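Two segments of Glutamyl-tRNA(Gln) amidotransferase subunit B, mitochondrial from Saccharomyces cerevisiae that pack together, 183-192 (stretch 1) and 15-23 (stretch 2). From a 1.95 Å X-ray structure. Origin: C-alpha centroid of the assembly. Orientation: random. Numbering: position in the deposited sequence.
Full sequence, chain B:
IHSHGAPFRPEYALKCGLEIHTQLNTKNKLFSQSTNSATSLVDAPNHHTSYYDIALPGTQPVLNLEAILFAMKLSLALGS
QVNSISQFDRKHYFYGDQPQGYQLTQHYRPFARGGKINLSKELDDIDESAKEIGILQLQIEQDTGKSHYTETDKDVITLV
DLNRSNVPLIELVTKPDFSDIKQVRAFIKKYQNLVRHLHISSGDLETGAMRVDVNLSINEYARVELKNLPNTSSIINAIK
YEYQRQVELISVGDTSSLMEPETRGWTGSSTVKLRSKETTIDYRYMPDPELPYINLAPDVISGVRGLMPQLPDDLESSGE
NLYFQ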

ATOM      1  N   GLN B 183      13.771  19.478 -38.021  1.00 51.71           N
ATOM      2  CA  GLN B 183      12.486  18.991 -37.542  1.00 49.02           C
ATOM      3  C   GLN B 183      12.447  19.012 -36.021  1.00 47.72           C
ATOM      4  O   GLN B 183      11.460  19.446 -35.423  1.00 47.31           O
ATOM      5  CB  GLN B 183      12.223  17.576 -38.058  1.00 50.75           C
ATOM      6  CG  GLN B 183      12.060  17.492 -39.567  1.00 55.59           C
ATOM      7  CD  GLN B 183      12.005  16.063 -40.068  1.00 58.16           C
ATOM      8  OE1 GLN B 183      12.177  15.117 -39.298  1.00 55.59           O
ATOM      9  NE2 GLN B 183      11.769  15.898 -41.367  1.00 59.47           N
ATOM     10  N   VAL B 184      13.529  18.545 -35.404  1.00 49.41           N
ATOM     11  CA  VAL B 184      13.641  18.514 -33.948  1.00 50.43           C
ATOM     12  C   VAL B 184      13.484  19.912 -33.358  1.00 49.83           C
ATOM     13  O   VAL B 184      12.734  20.109 -32.403  1.00 47.77           O
ATOM     14  CB  VAL B 184      14.985  17.902 -33.498  1.00 49.10           C
ATOM     15  CG1 VAL B 184      15.191  18.092 -32.000  1.00 48.63           C
ATOM     16  CG2 VAL B 184      15.045  16.427 -33.869  1.00 49.73           C
ATOM     17  N   ARG B 185      14.184  20.880 -33.942  1.00 52.49           N
ATOM     18  CA  ARG B 185      14.111  22.265 -33.486  1.00 54.75           C
ATOM     19  C   ARG B 185      12.708  22.856 -33.640  1.00 54.99           C
ATOM     20  O   ARG B 185      12.210  23.532 -32.737  1.00 54.37           O
ATOM     21  CB  ARG B 185      15.141  23.134 -34.219  1.00 59.18           C
ATOM     22  CG  ARG B 185      14.912  24.631 -34.057  1.00 64.76           C
ATOM     23  CD  ARG B 185      16.075  25.461 -34.604  1.00 74.27           C
ATOM     24  NE  ARG B 185      17.155  25.598 -33.629  1.00 80.10           N
ATOM     25  CZ  ARG B 185      18.376  25.094 -33.782  1.00 84.18           C
ATOM     26  NH1 ARG B 185      18.690  24.422 -34.883  1.00 85.29           N
ATOM     27  NH2 ARG B 185      19.290  25.272 -32.834  1.00 84.54           N
ATOM     28  N   ALA B 186      12.074  22.595 -34.782  1.00 51.82           N
ATOM     29  CA  ALA B 186      10.743  23.127 -35.059  1.00 46.87           C
ATOM     30  C   ALA B 186       9.679  22.523 -34.141  1.00 45.40           C
ATOM     31  O   ALA B 186       8.727  23.200 -33.753  1.00 44.45           O
ATOM     32  CB  ALA B 186      10.372  22.903 -36.519  1.00 42.93           C
ATOM     33  N   PHE B 187       9.844  21.248 -33.800  1.00 44.52           N
ATOM     34  CA  PHE B 187       8.894  20.557 -32.930  1.00 43.21           C
ATOM     35  C   PHE B 187       8.948  21.096 -31.500  1.00 44.95           C
ATOM     36  O   PHE B 187       7.918  21.408 -30.905  1.00 45.97           O
ATOM     37  CB  PHE B 187       9.165  19.052 -32.936  1.00 43.10           C
ATOM     38  CG  PHE B 187       8.222  18.262 -32.075  1.00 44.69           C
ATOM     39  CD1 PHE B 187       7.031  17.778 -32.594  1.00 41.56           C
ATOM     40  CD2 PHE B 187       8.528  17.993 -30.748  1.00 44.47           C
ATOM     41  CE1 PHE B 187       6.160  17.045 -31.803  1.00 45.78           C
ATOM     42  CE2 PHE B 187       7.662  17.264 -29.951  1.00 43.75           C
ATOM     43  CZ  PHE B 187       6.477  16.790 -30.477  1.00 42.58           C
ATOM     44  N   ILE B 188      10.157  21.184 -30.953  1.00 45.47           N
ATOM     45  CA  ILE B 188      10.362  21.702 -29.606  1.00 43.96           C
ATOM     46  C   ILE B 188       9.793  23.111 -29.491  1.00 41.72           C
ATOM     47  O   ILE B 188       9.142  23.452 -28.506  1.00 39.42           O
ATOM     48  CB  ILE B 188      11.857  21.714 -29.242  1.00 45.95           C
ATOM     49  CG1 ILE B 188      12.396  20.283 -29.189  1.00 44.97           C
ATOM     50  CG2 ILE B 188      12.085  22.422 -27.918  1.00 44.83           C
ATOM     51  CD1 ILE B 188      13.882  20.202 -28.933  1.00 49.70           C
ATOM     52  N   LYS B 189      10.025  23.915 -30.524  1.00 43.17           N
ATOM     53  CA  LYS B 189       9.525  25.283 -30.574  1.00 43.15           C
ATOM     54  C   LYS B 189       8.000  25.328 -30.537  1.00 42.69           C
ATOM     55  O   LYS B 189       7.415  26.096 -29.775  1.00 39.98           O
ATOM     56  CB  LYS B 189      10.032  25.978 -31.840  1.00 48.88           C
ATOM     57  CG  LYS B 189       9.821  27.480 -31.859  1.00 54.17           C
ATOM     58  CD  LYS B 189       9.975  28.028 -33.273  1.00 64.69           C
ATOM     59  CE  LYS B 189      10.376  29.494 -33.266  1.00 70.50           C
ATOM     60  NZ  LYS B 189      11.783  29.673 -32.803  1.00 73.40           N
ATOM     61  N   LYS B 190       7.358  24.502 -31.359  1.00 46.19           N
ATOM     62  CA  LYS B 190       5.899  24.482 -31.419  1.00 44.90           C
ATOM     63  C   LYS B 190       5.292  23.854 -30.165  1.00 40.97           C
ATOM     64  O   LYS B 190       4.247  24.295 -29.685  1.00 43.16           O
ATOM     65  CB  LYS B 190       5.399  23.750 -32.670  1.00 47.98           C
ATOM     66  CG  LYS B 190       3.886  23.813 -32.837  1.00 53.78           C
ATOM     67  CD  LYS B 190       3.415  23.173 -34.136  1.00 60.69           C
ATOM     68  CE  LYS B 190       4.016  23.865 -35.343  1.00 66.62           C
ATOM     69  NZ  LYS B 190       3.218  23.643 -36.584  1.00 69.34           N
ATOM     70  N   TYR B 191       5.943  22.823 -29.639  1.00 37.53           N
ATOM     71  CA  TYR B 191       5.454  22.187 -28.421  1.00 38.35           C
ATOM     72  C   TYR B 191       5.484  23.166 -27.249  1.00 39.03           C
ATOM     73  O   TYR B 191       4.555  23.204 -26.441  1.00 36.57           O
ATOM     74  CB  TYR B 191       6.249  20.926 -28.089  1.00 35.92           C
ATOM     75  CG  TYR B 191       5.651  20.136 -26.948  1.00 36.83           C
ATOM     76  CD1 TYR B 191       4.360  19.628 -27.038  1.00 35.13           C
ATOM     77  CD2 TYR B 191       6.370  19.900 -25.782  1.00 36.14           C
ATOM     78  CE1 TYR B 191       3.800  18.908 -26.004  1.00 37.02           C
ATOM     79  CE2 TYR B 191       5.817  19.175 -24.738  1.00 38.81           C
ATOM     80  CZ  TYR B 191       4.529  18.684 -24.857  1.00 36.92           C
ATOM     81  OH  TYR B 191       3.963  17.965 -23.833  1.00 40.05           O
ATOM     82  N   GLN B 192       6.553  23.957 -27.170  1.00 39.22           N
ATOM     83  CA  GLN B 192       6.670  25.011 -26.166  1.00 36.32           C
ATOM     84  C   GLN B 192       5.510  25.993 -26.276  1.00 37.84           C
ATOM     85  O   GLN B 192       4.854  26.304 -25.282  1.00 39.29           O
ATOM     86  CB  GLN B 192       7.986  25.775 -26.326  1.00 37.83           C
ATOM     87  CG  GLN B 192       9.189  25.117 -25.691  1.00 41.96           C
ATOM     88  CD  GLN B 192      10.421  25.998 -25.757  1.00 50.00           C
ATOM     89  OE1 GLN B 192      10.989  26.207 -26.828  1.00 56.55           O
ATOM     90  NE2 GLN B 192      10.832  26.531 -24.612  1.00 47.80           N
TER
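Stretch 2 15-23: KCGLEIHTQ

How does the second stretch run relative to the helix? Residues 183-192 are helical throughout, held by backbone hydrogen bonds such as Tyr191 N to Phe187 O at 2.7 Å and Ile188 N to Val184 O at 3.1 Å. Stretch 2 is an extended strand, with phi/psi values such as -120/145 at Leu18 and -114/116 at Ile20. It runs in nearly the same direction as the helix: the N-to-C directions differ by 22°, with a signed crossing angle of -22°, and the axes approach to 10.4 Å. That spacing leaves room for a layer of side chains between the two backbones. In register, Val184 CA lies 8.3 Å from Leu18 CA, and Ile188 CA lies 8.9 Å from Ile20 CA, so both chains advance together along the contact.

Which strand residue covers the most surface, and what does it meet? Leu18 does, with 64 Å² covered by the helix. Its CA-to-CB bond points toward the helix, and its m,t rotamer carries CD1 in among three helix side chains. Leu18 CD1 lies 3.9 Å from Phe187 CD2, 4.1 Å from Ile188 CG1 and 4.3 Å from Val184 CG1. Because Val184, Phe187 and Ile188 are spaced three and four residues apart along the helix from the first of them, they come together on one side of it and can share a single methyl. Ile188 leaves its backbone sideways, but the end of its side chain comes nearer to the strand. Just before Leu18 on the contacting side of the strand, Cys16 places SG 4.2 Å from Val184 CG2.

How does Ile20 continue the packing? With 61 Å² covered, it nearly matches Leu18, and it too points toward the helix in an m,t rotamer. It reaches two aromatic residues one helical turn apart. Ile20 CD1 sits at the edge of the Phe187 ring, near its plane, 3.9 Å from Phe187 CE2, while Ile20 CG2 approaches Tyr191 CE2 to 3.8 Å. Ile20 CD1 touches both rings, since it also lies 3.9 Å from Tyr191 CD2, and Ile20 CG2 adds to the contact with Tyr191. Strand alternation explains the pattern: Cys16, Leu18, Ile20 and Thr22 all direct CB toward the helix, whereas His21 points away and the intervening Gly17 has no side chain.

What happens where Tyr191 meets the end of the strand? Tyr191 has 56 Å² covered, the most of any helix residue, and its CA-to-CB bond points toward the strand. Besides touching Ile20, Tyr191 CE2 lies 3.9 Å from Thr22 OG1. No direct hydrogen bond joins the two stretches; a water does the polar work instead. The water donates to Ile20 O, with its oxygen 2.6 Å away; the same water oxygen is hydrogen-bonded to Tyr191 OH at 2.8 Å and, weakly, to Thr22 OG1 at 3.2 Å. The largely apolar contact, which buries 310 Å² in total, therefore gains a water-mediated link at this end.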

ATOM      1  N   LYS B  15      16.782   7.990 -37.476  1.00 70.42           N
ATOM      2  CA  LYS B  15      15.505   7.673 -36.849  1.00 66.60           C
ATOM      3  C   LYS B  15      15.511   8.195 -35.418  1.00 65.58           C
ATOM      4  O   LYS B  15      15.987   7.522 -34.503  1.00 67.62           O
ATOM      5  CB  LYS B  15      15.258   6.164 -36.865  1.00 65.65           C
ATOM      6  N   CYS B  16      14.977   9.398 -35.229  1.00 61.65           N
ATOM      7  CA  CYS B  16      15.080  10.091 -33.950  1.00 59.11           C
ATOM      8  C   CYS B  16      13.732  10.319 -33.261  1.00 56.17           C
ATOM      9  O   CYS B  16      12.730  10.629 -33.905  1.00 56.53           O
ATOM     10  CB  CYS B  16      15.814  11.422 -34.136  1.00 59.16           C
ATOM     11  SG  CYS B  16      15.859  12.467 -32.671  1.00 66.97           S
ATOM     12  N   GLY B  17      13.721  10.164 -31.942  1.00 52.66           N
ATOM     13  CA  GLY B  17      12.528  10.397 -31.150  1.00 50.47           C
ATOM     14  C   GLY B  17      12.844  11.241 -29.931  1.00 47.46           C
ATOM     15  O   GLY B  17      13.991  11.302 -29.493  1.00 50.70           O
ATOM     16  N   LEU B  18      11.827  11.895 -29.383  1.00 44.77           N
ATOM     17  CA  LEU B  18      12.020  12.760 -28.224  1.00 44.74           C
ATOM     18  C   LEU B  18      11.188  12.307 -27.031  1.00 44.03           C
ATOM     19  O   LEU B  18      10.073  11.808 -27.191  1.00 39.07           O
ATOM     20  CB  LEU B  18      11.669  14.210 -28.572  1.00 41.48           C
ATOM     21  CG  LEU B  18      12.491  14.881 -29.671  1.00 41.99           C
ATOM     22  CD1 LEU B  18      11.927  16.255 -29.989  1.00 44.09           C
ATOM     23  CD2 LEU B  18      13.948  14.985 -29.254  1.00 42.98           C
ATOM     24  N   GLU B  19      11.744  12.486 -25.836  1.00 41.95           N
ATOM     25  CA  GLU B  19      10.998  12.294 -24.599  1.00 45.20           C
ATOM     26  C   GLU B  19      11.024  13.601 -23.824  1.00 45.22           C
ATOM     27  O   GLU B  19      12.075  14.026 -23.339  1.00 45.90           O
ATOM     28  CB  GLU B  19      11.606  11.165 -23.772  1.00 50.64           C
ATOM     29  CG  GLU B  19      11.571   9.820 -24.471  1.00 61.33           C
ATOM     30  CD  GLU B  19      12.355   8.757 -23.732  1.00 71.51           C
ATOM     31  OE1 GLU B  19      12.814   9.030 -22.600  1.00 72.47           O
ATOM     32  OE2 GLU B  19      12.514   7.648 -24.286  1.00 77.41           O
ATOM     33  N   ILE B  20       9.867  14.249 -23.726  1.00 40.91           N
ATOM     34  CA  ILE B  20       9.793  15.585 -23.149  1.00 37.72           C
ATOM     35  C   ILE B  20       9.014  15.631 -21.840  1.00 37.09           C
ATOM     36  O   ILE B  20       7.812  15.369 -21.804  1.00 35.41           O
ATOM     37  CB  ILE B  20       9.182  16.599 -24.134  1.00 37.73           C
ATOM     38  CG1 ILE B  20       9.973  16.613 -25.444  1.00 42.91           C
ATOM     39  CG2 ILE B  20       9.160  17.986 -23.512  1.00 29.54           C
ATOM     40  CD1 ILE B  20       9.445  17.594 -26.476  1.00 43.23           C
ATOM     41  N   HIS B  21       9.714  15.974 -20.765  1.00 35.58           N
ATOM     42  CA  HIS B  21       9.080  16.141 -19.470  1.00 32.19           C
ATOM     43  C   HIS B  21       8.727  17.601 -19.275  1.00 34.35           C
ATOM     44  O   HIS B  21       9.538  18.489 -19.533  1.00 36.36           O
ATOM     45  CB  HIS B  21       9.992  15.652 -18.346  1.00 34.61           C
ATOM     46  CG  HIS B  21      10.188  14.169 -18.337  1.00 40.98           C
ATOM     47  ND1 HIS B  21      11.004  13.519 -19.236  1.00 46.62           N
ATOM     48  CD2 HIS B  21       9.665  13.208 -17.539  1.00 44.36           C
ATOM     49  CE1 HIS B  21      10.980  12.222 -18.991  1.00 48.62           C
ATOM     50  NE2 HIS B  21      10.173  12.007 -17.967  1.00 49.65           N
ATOM     51  N   THR B  22       7.504  17.844 -18.826  1.00 33.87           N
ATOM     52  CA  THR B  22       7.005  19.199 -18.685  1.00 35.81           C
ATOM     53  C   THR B  22       6.334  19.403 -17.329  1.00 31.36           C
ATOM     54  O   THR B  22       5.387  18.700 -16.984  1.00 29.68           O
ATOM     55  CB  THR B  22       6.014  19.526 -19.819  1.00 43.74           C
ATOM     56  OG1 THR B  22       6.742  19.851 -21.010  1.00 49.02           O
ATOM     57  CG2 THR B  22       5.145  20.695 -19.445  1.00 45.40           C
ATOM     58  N   GLN B  23       6.840  20.363 -16.561  1.00 34.15           N
ATOM     59  CA  GLN B  23       6.238  20.715 -15.283  1.00 32.80           C
ATOM     60  C   GLN B  23       4.918  21.430 -15.511  1.00 30.26           C
ATOM     61  O   GLN B  23       4.870  22.434 -16.219  1.00 35.11           O
ATOM     62  CB  GLN B  23       7.167  21.620 -14.467  1.00 33.70           C
ATOM     63  CG  GLN B  23       8.349  20.914 -13.836  1.00 38.44           C
ATOM     64  CD  GLN B  23       9.098  21.788 -12.845  1.00 45.77           C
ATOM     65  OE1 GLN B  23       9.191  23.006 -13.016  1.00 48.92           O
ATOM     66  NE2 GLN B  23       9.633  21.170 -11.797  1.00 44.35           N
TER
HETATM   67  O   HOH W   1       5.754  16.978 -21.885  1.00 36.20           O